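Local structure of putative nucleoprotein (Infectious salmon anemia virus, 4EWC) at the interface of chains A and B. The protein encapsidates the negative-strand viral RNA, protecting it from nucleases and forming the ribonucleoprotein that serves as template for transcription and replication. Sequence-based numbering; all coordinates share one arbitrary frame. Chains: chain A/B, Putative nucleoprotein.

Chain B residues 515-537 run across chain A as one continuous segment: contact 3 takes its start, contact 2 its middle and contact 1 mostly its end, with B:Val516 reaching back. The C-alpha centres of contact 1 and contact 2 are about 11 Å apart, those of contact 2 and contact 3 about 10 Å, and those of contact 1 and contact 3 about 15 Å. Contact 1 and contact 2 share A:Leu380 and A:Ile381 at the end of helix 369-381; contact 2 and contact 3 share A:Pro383. Two-fold symmetry repeats each contact, so each chain lends this segment to the other; the dimer may or may not be the biological assembly.

Contact 1: the interface of chains A and B. Residues chain A 291, 374, 377, 380-381, 556-557, 560; chain B 516, 533, 536-537.
Helical backbone carries the chain A side, with A:Thr377 in helix 369-381 and A:Leu557 in helix 550-564, while chain B enters with helix 530-536, whose last residues lead into B:Leu537 (phi -101°). The contact is an apolar packing of helix 530-536 and the loop residue B:Leu537 against helices 369-381 and 550-564, with no nitrogen or oxygen of one chain within bonding distance of the other. B:Leu537 has 70 Å² hidden by the partner, more than any other residue of the patch. Its CG is anti to the carbonyl carbon, and the two methyls divide the work: CD2 crosses A:Thr377 obliquely, 3.7 Å from CG2, whereas CD1 faces CG2 of A:Ile556 at 4.1 Å, the two side chains crossing at nearly a right angle. A:Thr377 can offer that methyl because CG2 is anti to its backbone N. Its hydroxyl lies in the ring plane of A:Tyr291 and hydrogen-bonds to the phenol (OG1 to OH, 3.0 Å), satisfying two polar atoms beside an apolar surface. One turn back, B:Ile533 sets CG2 3.7 Å from CD1 of A:Ile381. CD1 of A:Leu380 meets CG2 of B:Val516 at 3.7 Å. This packing may help hold the two chains together. The selenomethionine B:Met536 bends at chi3 (71°), which turns its terminal methyl CE tip to tip toward the phenol end of A:Tyr291.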
ATOM      1  N   TYR A 291      -1.762 -18.732  10.298  1.00 44.75           N
ATOM      2  CA  TYR A 291      -2.019 -18.434  11.696  1.00 45.14           C
ATOM      3  C   TYR A 291      -0.807 -17.907  12.441  1.00 48.17           C
ATOM      4  O   TYR A 291      -0.841 -17.763  13.665  1.00 48.91           O
ATOM      5  CB  TYR A 291      -2.523 -19.688  12.418  1.00 49.37           C
ATOM      6  CG  TYR A 291      -3.778 -20.238  11.810  1.00 47.45           C
ATOM      7  CD1 TYR A 291      -4.802 -19.384  11.416  1.00 43.85           C
ATOM      8  CD2 TYR A 291      -3.929 -21.603  11.597  1.00 49.78           C
ATOM      9  CE1 TYR A 291      -5.934 -19.866  10.845  1.00 50.08           C
ATOM     10  CE2 TYR A 291      -5.070 -22.104  11.014  1.00 49.34           C
ATOM     11  CZ  TYR A 291      -6.071 -21.234  10.640  1.00 52.72           C
ATOM     12  OH  TYR A 291      -7.215 -21.726  10.066  1.00 50.80           O
ATOM     13  N   THR A 374     -11.690 -23.237  12.350  1.00 51.52           N
ATOM     14  CA  THR A 374     -12.675 -22.179  12.233  1.00 55.53           C
ATOM     15  C   THR A 374     -12.323 -21.058  13.213  1.00 52.96           C
ATOM     16  O   THR A 374     -12.296 -19.896  12.838  1.00 52.43           O
ATOM     17  CB  THR A 374     -14.096 -22.684  12.584  1.00 59.31           C
ATOM     18  OG1 THR A 374     -14.371 -23.893  11.871  1.00 55.02           O
ATOM     19  CG2 THR A 374     -15.141 -21.630  12.249  1.00 52.29           C
ATOM     20  N   THR A 377      -9.231 -19.152  12.163  1.00 48.19           N
ATOM     21  CA  THR A 377      -9.568 -18.294  11.028  1.00 49.10           C
ATOM     22  C   THR A 377     -10.332 -17.061  11.497  1.00 50.42           C
ATOM     23  O   THR A 377     -10.082 -15.956  11.017  1.00 49.44           O
ATOM     24  CB  THR A 377     -10.417 -19.026   9.984  1.00 49.53           C
ATOM     25  OG1 THR A 377      -9.656 -20.104   9.431  1.00 52.54           O
ATOM     26  CG2 THR A 377     -10.828 -18.078   8.871  1.00 46.54           C
ATOM     27  N   LEU A 380      -8.196 -14.348  12.717  1.00 47.01           N
ATOM     28  CA  LEU A 380      -7.639 -13.516  11.662  1.00 46.97           C
ATOM     29  C   LEU A 380      -8.604 -12.412  11.247  1.00 43.15           C
ATOM     30  O   LEU A 380      -8.182 -11.332  10.865  1.00 38.08           O
ATOM     31  CB  LEU A 380      -7.316 -14.349  10.424  1.00 45.05           C
ATOM     32  CG  LEU A 380      -6.390 -15.544  10.545  1.00 49.11           C
ATOM     33  CD1 LEU A 380      -6.148 -16.047   9.141  1.00 50.29           C
ATOM     34  CD2 LEU A 380      -5.076 -15.195  11.252  1.00 47.01           C
ATOM     35  N   ILE A 381      -9.894 -12.711  11.282  1.00 42.42           N
ATOM     36  CA  ILE A 381     -10.912 -11.704  11.030  1.00 44.92           C
ATOM     37  C   ILE A 381     -11.100 -10.716  12.211  1.00 45.25           C
ATOM     38  O   ILE A 381     -11.168  -9.498  12.016  1.00 43.35           O
ATOM     39  CB  ILE A 381     -12.268 -12.367  10.717  1.00 48.42           C
ATOM     40  CG1 ILE A 381     -12.170 -13.234   9.459  1.00 47.04           C
ATOM     41  CG2 ILE A 381     -13.379 -11.311  10.567  1.00 45.95           C
ATOM     42  CD1 ILE A 381     -13.308 -14.254   9.348  1.00 44.48           C
ATOM     43  N   ILE A 556     -20.157 -16.646   9.757  1.00 74.69           N
ATOM     44  CA  ILE A 556     -18.812 -16.091   9.746  1.00 73.20           C
ATOM     45  C   ILE A 556     -18.394 -15.712   8.334  1.00 74.88           C
ATOM     46  O   ILE A 556     -17.873 -14.615   8.099  1.00 67.71           O
ATOM     47  CB  ILE A 556     -17.796 -17.098  10.280  1.00 68.63           C
ATOM     48  CG1 ILE A 556     -18.266 -17.682  11.605  1.00 74.62           C
ATOM     49  CG2 ILE A 556     -16.450 -16.435  10.457  1.00 72.08           C
ATOM     50  CD1 ILE A 556     -17.315 -18.690  12.186  1.00 74.84           C
ATOM     51  N   LEU A 557     -18.638 -16.624   7.398  1.00 70.75           N
ATOM     52  CA  LEU A 557     -18.274 -16.392   6.011  1.00 73.85           C
ATOM     53  C   LEU A 557     -19.034 -15.202   5.417  1.00 75.30           C
ATOM     54  O   LEU A 557     -18.467 -14.385   4.689  1.00 77.98           O
ATOM     55  CB  LEU A 557     -18.516 -17.654   5.191  1.00 78.10           C
ATOM     56  CG  LEU A 557     -18.253 -17.530   3.693  1.00 76.51           C
ATOM     57  CD1 LEU A 557     -16.802 -17.165   3.426  1.00 73.27           C
ATOM     58  CD2 LEU A 557     -18.645 -18.826   3.015  1.00 68.69           C
ATOM     59  N   ALA A 560     -17.735 -11.895   7.119  1.00 77.46           N
ATOM     60  CA  ALA A 560     -16.446 -11.596   6.522  1.00 70.79           C
ATOM     61  C   ALA A 560     -16.622 -10.817   5.232  1.00 71.30           C
ATOM     62  O   ALA A 560     -16.039  -9.738   5.060  1.00 67.69           O
ATOM     63  CB  ALA A 560     -15.701 -12.883   6.244  1.00 69.96           C
TER
ATOM     64  N   VAL B 516      -2.147 -13.592   5.423  1.00 43.38           N
ATOM     65  CA  VAL B 516      -3.411 -13.263   4.809  1.00 45.76           C
ATOM     66  C   VAL B 516      -4.191 -12.183   5.566  1.00 48.39           C
ATOM     67  O   VAL B 516      -5.308 -11.839   5.177  1.00 51.59           O
ATOM     68  CB  VAL B 516      -4.277 -14.528   4.638  1.00 46.35           C
ATOM     69  CG1 VAL B 516      -3.602 -15.483   3.671  1.00 47.63           C
ATOM     70  CG2 VAL B 516      -4.494 -15.200   5.981  1.00 43.06           C
ATOM     71  N   ILE B 533      -9.763 -16.133   3.113  1.00 51.99           N
ATOM     72  CA  ILE B 533     -10.558 -16.437   4.282  1.00 56.75           C
ATOM     73  C   ILE B 533     -11.728 -17.343   3.902  1.00 58.66           C
ATOM     74  O   ILE B 533     -12.179 -18.172   4.699  1.00 58.99           O
ATOM     75  CB  ILE B 533     -11.079 -15.126   4.944  1.00 51.34           C
ATOM     76  CG1 ILE B 533      -9.908 -14.306   5.523  1.00 50.05           C
ATOM     77  CG2 ILE B 533     -12.127 -15.428   5.998  1.00 46.38           C
ATOM     78  CD1 ILE B 533      -9.273 -14.891   6.770  1.00 38.28           C
HETATM   79  N   MSE B 536     -10.271 -20.842   3.262  1.00 53.73           N
HETATM   80  CA  MSE B 536     -10.018 -21.437   4.569  1.00 54.91           C
HETATM   81  C   MSE B 536     -11.280 -21.926   5.295  1.00 53.80           C
HETATM   82  O   MSE B 536     -11.198 -22.826   6.114  1.00 49.13           O
HETATM   83  CB  MSE B 536      -9.232 -20.452   5.446  1.00 54.25           C
HETATM   84  CG  MSE B 536      -7.875 -20.163   4.887  1.00 57.11           C
HETATM   85 SE   MSE B 536      -6.878 -18.932   5.998  0.71 53.90          SE
HETATM   86  CE  MSE B 536      -6.530 -20.151   7.508  1.00 50.34           C
ATOM     87  N   LEU B 537     -12.438 -21.352   4.984  1.00 51.20           N
ATOM     88  CA  LEU B 537     -13.675 -21.769   5.648  1.00 59.87           C
ATOM     89  C   LEU B 537     -14.572 -22.722   4.841  1.00 61.27           C
ATOM     90  O   LEU B 537     -14.135 -23.348   3.871  1.00 66.59           O
ATOM     91  CB  LEU B 537     -14.493 -20.550   6.101  1.00 66.58           C
ATOM     92  CG  LEU B 537     -13.867 -19.604   7.132  1.00 61.18           C
ATOM     93  CD1 LEU B 537     -14.694 -18.348   7.242  1.00 57.05           C
ATOM     94  CD2 LEU B 537     -13.724 -20.294   8.485  1.00 54.78           C
TER

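Contact 2: the interface of chains A and B. Residues chain A 348, 380-381, 383-384; chain B 523-526, 528.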
ATOM      1  N   ARG A 348     -13.660 -11.252  21.429  1.00 46.45           N
ATOM      2  CA  ARG A 348     -14.266  -9.938  21.376  1.00 49.29           C
ATOM      3  C   ARG A 348     -15.515  -9.944  20.510  1.00 53.43           C
ATOM      4  O   ARG A 348     -16.195  -8.921  20.386  1.00 55.90           O
ATOM      5  CB  ARG A 348     -13.275  -8.925  20.865  1.00 49.76           C
ATOM      6  CG  ARG A 348     -12.144  -8.677  21.847  1.00 58.07           C
ATOM      7  CD  ARG A 348     -10.957  -8.014  21.175  1.00 57.43           C
ATOM      8  NE  ARG A 348     -11.299  -6.743  20.560  1.00 53.80           N
ATOM      9  CZ  ARG A 348     -11.421  -6.555  19.248  1.00 66.46           C
ATOM     10  NH1 ARG A 348     -11.226  -7.560  18.391  1.00 51.59           N
ATOM     11  NH2 ARG A 348     -11.737  -5.348  18.786  1.00 74.88           N
ATOM     12  N   LEU A 380      -8.196 -14.348  12.717  1.00 47.01           N
ATOM     13  CA  LEU A 380      -7.639 -13.516  11.662  1.00 46.97           C
ATOM     14  C   LEU A 380      -8.604 -12.412  11.247  1.00 43.15           C
ATOM     15  O   LEU A 380      -8.182 -11.332  10.865  1.00 38.08           O
ATOM     16  CB  LEU A 380      -7.316 -14.349  10.424  1.00 45.05           C
ATOM     17  CG  LEU A 380      -6.390 -15.544  10.545  1.00 49.11           C
ATOM     18  CD1 LEU A 380      -6.148 -16.047   9.141  1.00 50.29           C
ATOM     19  CD2 LEU A 380      -5.076 -15.195  11.252  1.00 47.01           C
ATOM     20  N   ILE A 381      -9.894 -12.711  11.282  1.00 42.42           N
ATOM     21  CA  ILE A 381     -10.912 -11.704  11.030  1.00 44.92           C
ATOM     22  C   ILE A 381     -11.100 -10.716  12.211  1.00 45.25           C
ATOM     23  O   ILE A 381     -11.168  -9.498  12.016  1.00 43.35           O
ATOM     24  CB  ILE A 381     -12.268 -12.367  10.717  1.00 48.42           C
ATOM     25  CG1 ILE A 381     -12.170 -13.234   9.459  1.00 47.04           C
ATOM     26  CG2 ILE A 381     -13.379 -11.311  10.567  1.00 45.95           C
ATOM     27  CD1 ILE A 381     -13.308 -14.254   9.348  1.00 44.48           C
ATOM     28  N   PRO A 383      -9.276 -10.050  15.743  1.00 43.71           N
ATOM     29  CA  PRO A 383      -8.158 -10.347  16.660  1.00 45.22           C
ATOM     30  C   PRO A 383      -8.589 -10.558  18.118  1.00 46.23           C
ATOM     31  O   PRO A 383      -9.560  -9.946  18.566  1.00 48.97           O
ATOM     32  CB  PRO A 383      -7.269  -9.090  16.564  1.00 40.80           C
ATOM     33  CG  PRO A 383      -7.627  -8.456  15.276  1.00 43.02           C
ATOM     34  CD  PRO A 383      -9.049  -8.829  14.949  1.00 42.70           C
ATOM     35  N   PRO A 384      -7.861 -11.407  18.857  1.00 49.99           N
ATOM     36  CA  PRO A 384      -8.104 -11.599  20.297  1.00 47.65           C
ATOM     37  C   PRO A 384      -7.736 -10.346  21.087  1.00 48.53           C
ATOM     38  O   PRO A 384      -7.097  -9.452  20.522  1.00 50.95           O
ATOM     39  CB  PRO A 384      -7.139 -12.733  20.659  1.00 47.71           C
ATOM     40  CG  PRO A 384      -6.008 -12.576  19.668  1.00 44.24           C
ATOM     41  CD  PRO A 384      -6.654 -12.114  18.390  1.00 46.10           C
TER
ATOM     42  N   GLY B 523      -3.808  -3.857  17.575  1.00 43.03           N
ATOM     43  CA  GLY B 523      -4.103  -5.273  17.483  1.00 43.99           C
ATOM     44  C   GLY B 523      -5.583  -5.498  17.727  1.00 41.68           C
ATOM     45  O   GLY B 523      -6.001  -6.590  18.080  1.00 51.58           O
ATOM     46  N   GLY B 524      -6.372  -4.448  17.539  1.00 40.11           N
ATOM     47  CA  GLY B 524      -7.787  -4.498  17.816  1.00 49.32           C
ATOM     48  C   GLY B 524      -8.601  -4.824  16.586  1.00 53.36           C
ATOM     49  O   GLY B 524      -9.643  -5.461  16.657  1.00 54.77           O
ATOM     50  N   LEU B 525      -8.088  -4.404  15.444  1.00 51.69           N
ATOM     51  CA  LEU B 525      -8.814  -4.464  14.199  1.00 45.56           C
ATOM     52  C   LEU B 525      -7.969  -5.217  13.176  1.00 43.92           C
ATOM     53  O   LEU B 525      -6.760  -5.056  13.107  1.00 44.03           O
ATOM     54  CB  LEU B 525      -9.058  -3.034  13.741  1.00 45.29           C
ATOM     55  CG  LEU B 525      -9.814  -2.820  12.447  1.00 49.77           C
ATOM     56  CD1 LEU B 525     -11.289  -2.996  12.700  1.00 53.17           C
ATOM     57  CD2 LEU B 525      -9.523  -1.437  11.930  1.00 60.91           C
ATOM     58  N   ALA B 526      -8.591  -6.056  12.377  1.00 45.33           N
ATOM     59  CA  ALA B 526      -7.824  -6.744  11.357  1.00 43.00           C
ATOM     60  C   ALA B 526      -8.335  -6.458   9.954  1.00 40.99           C
ATOM     61  O   ALA B 526      -9.535  -6.317   9.742  1.00 39.87           O
ATOM     62  CB  ALA B 526      -7.783  -8.230  11.624  1.00 36.56           C
ATOM     63  N   PHE B 528      -8.065  -8.207   6.167  1.00 48.54           N
ATOM     64  CA  PHE B 528      -7.756  -9.556   5.720  1.00 48.75           C
ATOM     65  C   PHE B 528      -8.148  -9.792   4.256  1.00 46.49           C
ATOM     66  O   PHE B 528      -8.968  -9.058   3.705  1.00 45.49           O
ATOM     67  CB  PHE B 528      -8.471 -10.539   6.649  1.00 45.92           C
ATOM     68  CG  PHE B 528      -9.937 -10.309   6.736  1.00 47.53           C
ATOM     69  CD1 PHE B 528     -10.804 -10.912   5.833  1.00 50.79           C
ATOM     70  CD2 PHE B 528     -10.461  -9.477   7.716  1.00 49.25           C
ATOM     71  CE1 PHE B 528     -12.167 -10.685   5.911  1.00 52.89           C
ATOM     72  CE2 PHE B 528     -11.818  -9.253   7.797  1.00 44.32           C
ATOM     73  CZ  PHE B 528     -12.667  -9.853   6.894  1.00 48.97           C
TER
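A:Arg348 starts with CG anti to its carbonyl carbon and bends at chi3 (59°), which turns the guanidinium toward the loop of A:Pro383; B:Phe528 holds CG in the crowded position between backbone N and carbonyl carbon (chi1 55°), placing one face of its ring under A:Ile381. NH1 of A:Arg348 donates to the carbonyl O of A:Pro383 at 2.9 Å. The donor lies in the carbonyl plane, while the acceptor is tilted 21° from the guanidinium plane, so the bond is somewhat bent; it still ties the arginine to A:Pro383. Across the interface, the O of B:Gly524 lies 3.0 Å from NH2 of A:Arg348. This carbonyl O stands above the guanidinium plane, where the N-H groups do not point at it, so it is not a hydrogen bond; an electrostatic attraction to the face is possible. CD of A:Pro383 packs on the CB methyl of B:Ala526 at 3.6 Å. A:Ile381 stands over the B:Phe528 ring, with CG1 4.2 Å above the plane near its centre, and CG2 reaches CE2 at 3.8 Å. In the fold, chain A contributes the end of helix 369-381, the prolines after it and the loop between helices 334-346 and 350-358; chain B contributes the loop at B:Gly523 and B:Gly524 and strand 526-528.

Contact 3: the interface of chains A and B. Residues chain A 293, 383, 452, 454-456, 459, 583, 585-589; chain B 515, 517-520.
Strand 517-519 of chain B lies along the chain A loop before helix 457-463, forming a parallel beta bridge between A:Cys455 and B:Thr519. Two backbone hydrogen bonds fix the register. N of B:Thr519 donates to O of A:Phe454 at 3.2 Å, in the carbonyl plane; N of A:Ser456 donates to O of B:Thr519 at 2.9 Å, almost along the C=O axis (163°). B:Asn517 and A:Thr293 add a side-chain bond, tip to tip: OG1 of A:Thr293, in the crowded position between backbone N and carbonyl carbon (chi1 69°), gives its hydrogen to the amide OD1 of B:Asn517 at 2.8 Å, on an in-plane lone pair. Behind it, CA of A:Thr293 lies over the centre of the A:Phe454 ring, which would steady the threonine. B:Val518 turns both methyls to the glycine-rich segment, CG1 3.6 Å from CA of A:Gly587 and CG2 3.8 Å from CA of A:Gly585. The amide of B:Gln515 reaches the edge of the A:Phe589 ring but is crowded against O of A:Leu588, so its placement is doubtful at 2.7 Å resolution. The bridge docks the partner's strand by backbone pairing, with the side-chain contacts perhaps adding to the specificity; it may thereby link nucleoprotein molecules in assembly.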
ATOM      1  N   THR A 293       0.373 -14.973  12.285  1.00 48.79           N
ATOM      2  CA  THR A 293       0.014 -13.647  12.781  1.00 44.19           C
ATOM      3  C   THR A 293      -0.623 -13.681  14.172  1.00 41.83           C
ATOM      4  O   THR A 293      -0.687 -12.667  14.853  1.00 48.34           O
ATOM      5  CB  THR A 293      -0.880 -12.860  11.784  1.00 47.88           C
ATOM      6  OG1 THR A 293      -2.177 -13.460  11.696  1.00 47.71           O
ATOM      7  CG2 THR A 293      -0.229 -12.818  10.391  1.00 48.29           C
ATOM      8  N   PRO A 383      -9.276 -10.050  15.743  1.00 43.71           N
ATOM      9  CA  PRO A 383      -8.158 -10.347  16.660  1.00 45.22           C
ATOM     10  C   PRO A 383      -8.589 -10.558  18.118  1.00 46.23           C
ATOM     11  O   PRO A 383      -9.560  -9.946  18.566  1.00 48.97           O
ATOM     12  CB  PRO A 383      -7.269  -9.090  16.564  1.00 40.80           C
ATOM     13  CG  PRO A 383      -7.627  -8.456  15.276  1.00 43.02           C
ATOM     14  CD  PRO A 383      -9.049  -8.829  14.949  1.00 42.70           C
ATOM     15  N   THR A 452       4.552  -5.025  17.247  1.00 41.05           N
ATOM     16  CA  THR A 452       4.070  -6.202  16.517  1.00 44.02           C
ATOM     17  C   THR A 452       4.624  -6.323  15.111  1.00 44.17           C
ATOM     18  O   THR A 452       4.584  -5.376  14.333  1.00 49.45           O
ATOM     19  CB  THR A 452       2.514  -6.276  16.461  1.00 43.92           C
ATOM     20  OG1 THR A 452       2.123  -7.523  15.865  1.00 42.50           O
ATOM     21  CG2 THR A 452       1.896  -5.074  15.694  1.00 36.12           C
ATOM     22  N   PHE A 454       3.208  -7.946  12.919  1.00 41.12           N
ATOM     23  CA  PHE A 454       2.090  -8.308  12.062  1.00 38.78           C
ATOM     24  C   PHE A 454       1.204  -7.140  11.719  1.00 38.85           C
ATOM     25  O   PHE A 454       0.071  -7.319  11.261  1.00 37.16           O
ATOM     26  CB  PHE A 454       1.303  -9.465  12.688  1.00 37.00           C
ATOM     27  CG  PHE A 454       2.175 -10.622  13.045  1.00 42.06           C
ATOM     28  CD1 PHE A 454       2.875 -11.294  12.053  1.00 39.83           C
ATOM     29  CD2 PHE A 454       2.368 -10.993  14.361  1.00 40.65           C
ATOM     30  CE1 PHE A 454       3.708 -12.328  12.364  1.00 39.17           C
ATOM     31  CE2 PHE A 454       3.220 -12.042  14.673  1.00 42.16           C
ATOM     32  CZ  PHE A 454       3.884 -12.708  13.669  1.00 38.92           C
ATOM     33  N   CYS A 455       1.743  -5.940  11.930  1.00 42.40           N
ATOM     34  CA  CYS A 455       0.997  -4.703  11.697  1.00 41.31           C
ATOM     35  C   CYS A 455       0.919  -4.436  10.213  1.00 41.78           C
ATOM     36  O   CYS A 455       1.781  -4.855   9.463  1.00 44.48           O
ATOM     37  CB  CYS A 455       1.679  -3.525  12.373  1.00 44.40           C
ATOM     38  SG  CYS A 455       0.862  -1.927  12.107  1.00 43.78           S
ATOM     39  N   SER A 456      -0.121  -3.736   9.799  1.00 40.48           N
ATOM     40  CA  SER A 456      -0.244  -3.269   8.431  1.00 45.53           C
ATOM     41  C   SER A 456       1.040  -2.586   7.954  1.00 46.63           C
ATOM     42  O   SER A 456       1.647  -1.788   8.687  1.00 45.18           O
ATOM     43  CB  SER A 456      -1.420  -2.285   8.325  1.00 45.70           C
ATOM     44  OG  SER A 456      -1.298  -1.456   7.180  1.00 51.04           O
ATOM     45  N   ILE A 459       0.683   1.168   7.673  1.00 42.36           N
ATOM     46  CA  ILE A 459       0.847   1.792   8.966  1.00 42.11           C
ATOM     47  C   ILE A 459       2.320   1.964   9.299  1.00 45.83           C
ATOM     48  O   ILE A 459       2.761   3.081   9.623  1.00 43.32           O
ATOM     49  CB  ILE A 459       0.140   1.026  10.100  1.00 43.45           C
ATOM     50  CG1 ILE A 459      -1.355   0.950   9.845  1.00 46.62           C
ATOM     51  CG2 ILE A 459       0.397   1.705  11.463  1.00 38.85           C
ATOM     52  CD1 ILE A 459      -2.122   0.227  10.949  1.00 42.59           C
ATOM     53  N   ILE A 583      -5.834   1.161   5.329  1.00 44.56           N
ATOM     54  CA  ILE A 583      -5.175  -0.107   5.630  1.00 51.54           C
ATOM     55  C   ILE A 583      -5.551  -1.095   4.515  1.00 48.69           C
ATOM     56  O   ILE A 583      -6.693  -1.570   4.440  1.00 48.29           O
ATOM     57  CB  ILE A 583      -5.579  -0.641   7.027  1.00 46.39           C
ATOM     58  CG1 ILE A 583      -5.292   0.416   8.079  1.00 45.21           C
ATOM     59  CG2 ILE A 583      -4.838  -1.909   7.375  1.00 43.15           C
ATOM     60  CD1 ILE A 583      -5.988   0.155   9.400  1.00 44.01           C
ATOM     61  N   GLY A 585      -4.353  -4.120   3.711  1.00 43.82           N
ATOM     62  CA  GLY A 585      -4.350  -5.532   3.998  1.00 47.44           C
ATOM     63  C   GLY A 585      -2.971  -6.109   3.719  1.00 49.06           C
ATOM     64  O   GLY A 585      -2.638  -7.185   4.201  1.00 47.29           O
ATOM     65  N   VAL A 586      -2.165  -5.399   2.936  1.00 41.38           N
ATOM     66  CA  VAL A 586      -0.796  -5.836   2.711  1.00 43.79           C
ATOM     67  C   VAL A 586      -0.017  -5.656   4.005  1.00 48.33           C
ATOM     68  O   VAL A 586      -0.222  -4.682   4.741  1.00 53.36           O
ATOM     69  CB  VAL A 586      -0.087  -5.050   1.564  1.00 43.83           C
ATOM     70  CG1 VAL A 586       1.378  -5.470   1.451  1.00 47.48           C
ATOM     71  CG2 VAL A 586      -0.782  -5.304   0.261  1.00 47.95           C
ATOM     72  N   GLY A 587       0.862  -6.600   4.303  1.00 41.40           N
ATOM     73  CA  GLY A 587       1.726  -6.423   5.433  1.00 41.94           C
ATOM     74  C   GLY A 587       3.152  -6.721   5.057  1.00 45.29           C
ATOM     75  O   GLY A 587       3.511  -6.878   3.881  1.00 42.36           O
ATOM     76  N   LEU A 588       3.982  -6.759   6.085  1.00 43.28           N
ATOM     77  CA  LEU A 588       5.299  -7.338   5.978  1.00 47.98           C
ATOM     78  C   LEU A 588       5.012  -8.821   5.680  1.00 52.05           C
ATOM     79  O   LEU A 588       3.893  -9.296   5.907  1.00 60.03           O
ATOM     80  CB  LEU A 588       6.029  -7.124   7.310  1.00 48.20           C
ATOM     81  CG  LEU A 588       6.692  -5.767   7.671  1.00 42.81           C
ATOM     82  CD1 LEU A 588       5.901  -4.539   7.299  1.00 45.41           C
ATOM     83  CD2 LEU A 588       7.000  -5.700   9.139  1.00 37.58           C
ATOM     84  N   PHE A 589       5.966  -9.563   5.144  1.00 48.22           N
ATOM     85  CA  PHE A 589       5.720 -10.991   4.759  1.00 46.87           C
ATOM     86  C   PHE A 589       4.714 -11.236   3.653  1.00 44.04           C
ATOM     87  O   PHE A 589       4.312 -12.368   3.446  1.00 51.31           O
ATOM     88  CB  PHE A 589       5.315 -11.883   5.938  1.00 40.23           C
ATOM     89  CG  PHE A 589       5.991 -11.531   7.211  1.00 45.80           C
ATOM     90  CD1 PHE A 589       7.351 -11.750   7.367  1.00 42.97           C
ATOM     91  CD2 PHE A 589       5.274 -10.969   8.260  1.00 45.77           C
ATOM     92  CE1 PHE A 589       7.992 -11.413   8.534  1.00 44.93           C
ATOM     93  CE2 PHE A 589       5.903 -10.635   9.444  1.00 44.97           C
ATOM     94  CZ  PHE A 589       7.265 -10.861   9.582  1.00 47.05           C
TER
ATOM     95  N   GLN B 515       0.881 -14.944   4.760  1.00 46.80           N
ATOM     96  CA  GLN B 515       0.262 -13.824   5.478  1.00 48.24           C
ATOM     97  C   GLN B 515      -1.012 -13.319   4.801  1.00 45.83           C
ATOM     98  O   GLN B 515      -0.971 -12.690   3.747  1.00 45.99           O
ATOM     99  CB  GLN B 515       1.265 -12.665   5.755  1.00 50.65           C
ATOM    100  CG  GLN B 515       0.603 -11.305   6.106  1.00 49.39           C
ATOM    101  CD  GLN B 515       1.449 -10.358   6.996  1.00 49.48           C
ATOM    102  OE1 GLN B 515       2.008 -10.749   8.005  1.00 55.10           O
ATOM    103  NE2 GLN B 515       1.494  -9.108   6.630  1.00 49.73           N
ATOM    104  N   ASN B 517      -3.619 -11.657   6.644  1.00 44.73           N
ATOM    105  CA  ASN B 517      -4.241 -10.546   7.358  1.00 45.00           C
ATOM    106  C   ASN B 517      -3.222  -9.661   8.063  1.00 44.74           C
ATOM    107  O   ASN B 517      -2.092 -10.067   8.327  1.00 45.42           O
ATOM    108  CB  ASN B 517      -5.268 -11.038   8.390  1.00 42.73           C
ATOM    109  CG  ASN B 517      -4.610 -11.558   9.654  1.00 45.68           C
ATOM    110  OD1 ASN B 517      -3.667 -12.357   9.593  1.00 50.70           O
ATOM    111  ND2 ASN B 517      -5.072 -11.088  10.801  1.00 42.42           N
ATOM    112  N   VAL B 518      -3.630  -8.439   8.358  1.00 43.23           N
ATOM    113  CA  VAL B 518      -2.802  -7.580   9.174  1.00 45.25           C
ATOM    114  C   VAL B 518      -3.656  -7.051  10.306  1.00 44.31           C
ATOM    115  O   VAL B 518      -4.865  -7.251  10.322  1.00 44.07           O
ATOM    116  CB  VAL B 518      -2.179  -6.426   8.379  1.00 44.61           C
ATOM    117  CG1 VAL B 518      -1.188  -6.984   7.402  1.00 43.40           C
ATOM    118  CG2 VAL B 518      -3.250  -5.636   7.640  1.00 45.99           C
ATOM    119  N   THR B 519      -3.006  -6.420  11.271  1.00 42.49           N
ATOM    120  CA  THR B 519      -3.701  -5.737  12.340  1.00 42.83           C
ATOM    121  C   THR B 519      -3.362  -4.270  12.252  1.00 45.41           C
ATOM    122  O   THR B 519      -2.452  -3.864  11.507  1.00 45.21           O
ATOM    123  CB  THR B 519      -3.341  -6.293  13.744  1.00 43.29           C
ATOM    124  OG1 THR B 519      -1.923  -6.226  13.983  1.00 40.90           O
ATOM    125  CG2 THR B 519      -3.814  -7.729  13.864  1.00 34.30           C
ATOM    126  N   ASP B 520      -4.107  -3.463  12.991  1.00 41.65           N
ATOM    127  CA  ASP B 520      -3.696  -2.094  13.157  1.00 43.50           C
ATOM    128  C   ASP B 520      -2.668  -2.048  14.287  1.00 43.12           C
ATOM    129  O   ASP B 520      -2.207  -3.092  14.766  1.00 40.10           O
ATOM    130  CB  ASP B 520      -4.901  -1.218  13.463  1.00 45.28           C
ATOM    131  CG  ASP B 520      -5.560  -1.559  14.780  1.00 50.23           C
ATOM    132  OD1 ASP B 520      -5.038  -2.392  15.556  1.00 50.70           O
ATOM    133  OD2 ASP B 520      -6.633  -0.972  15.049  1.00 51.95           O
TER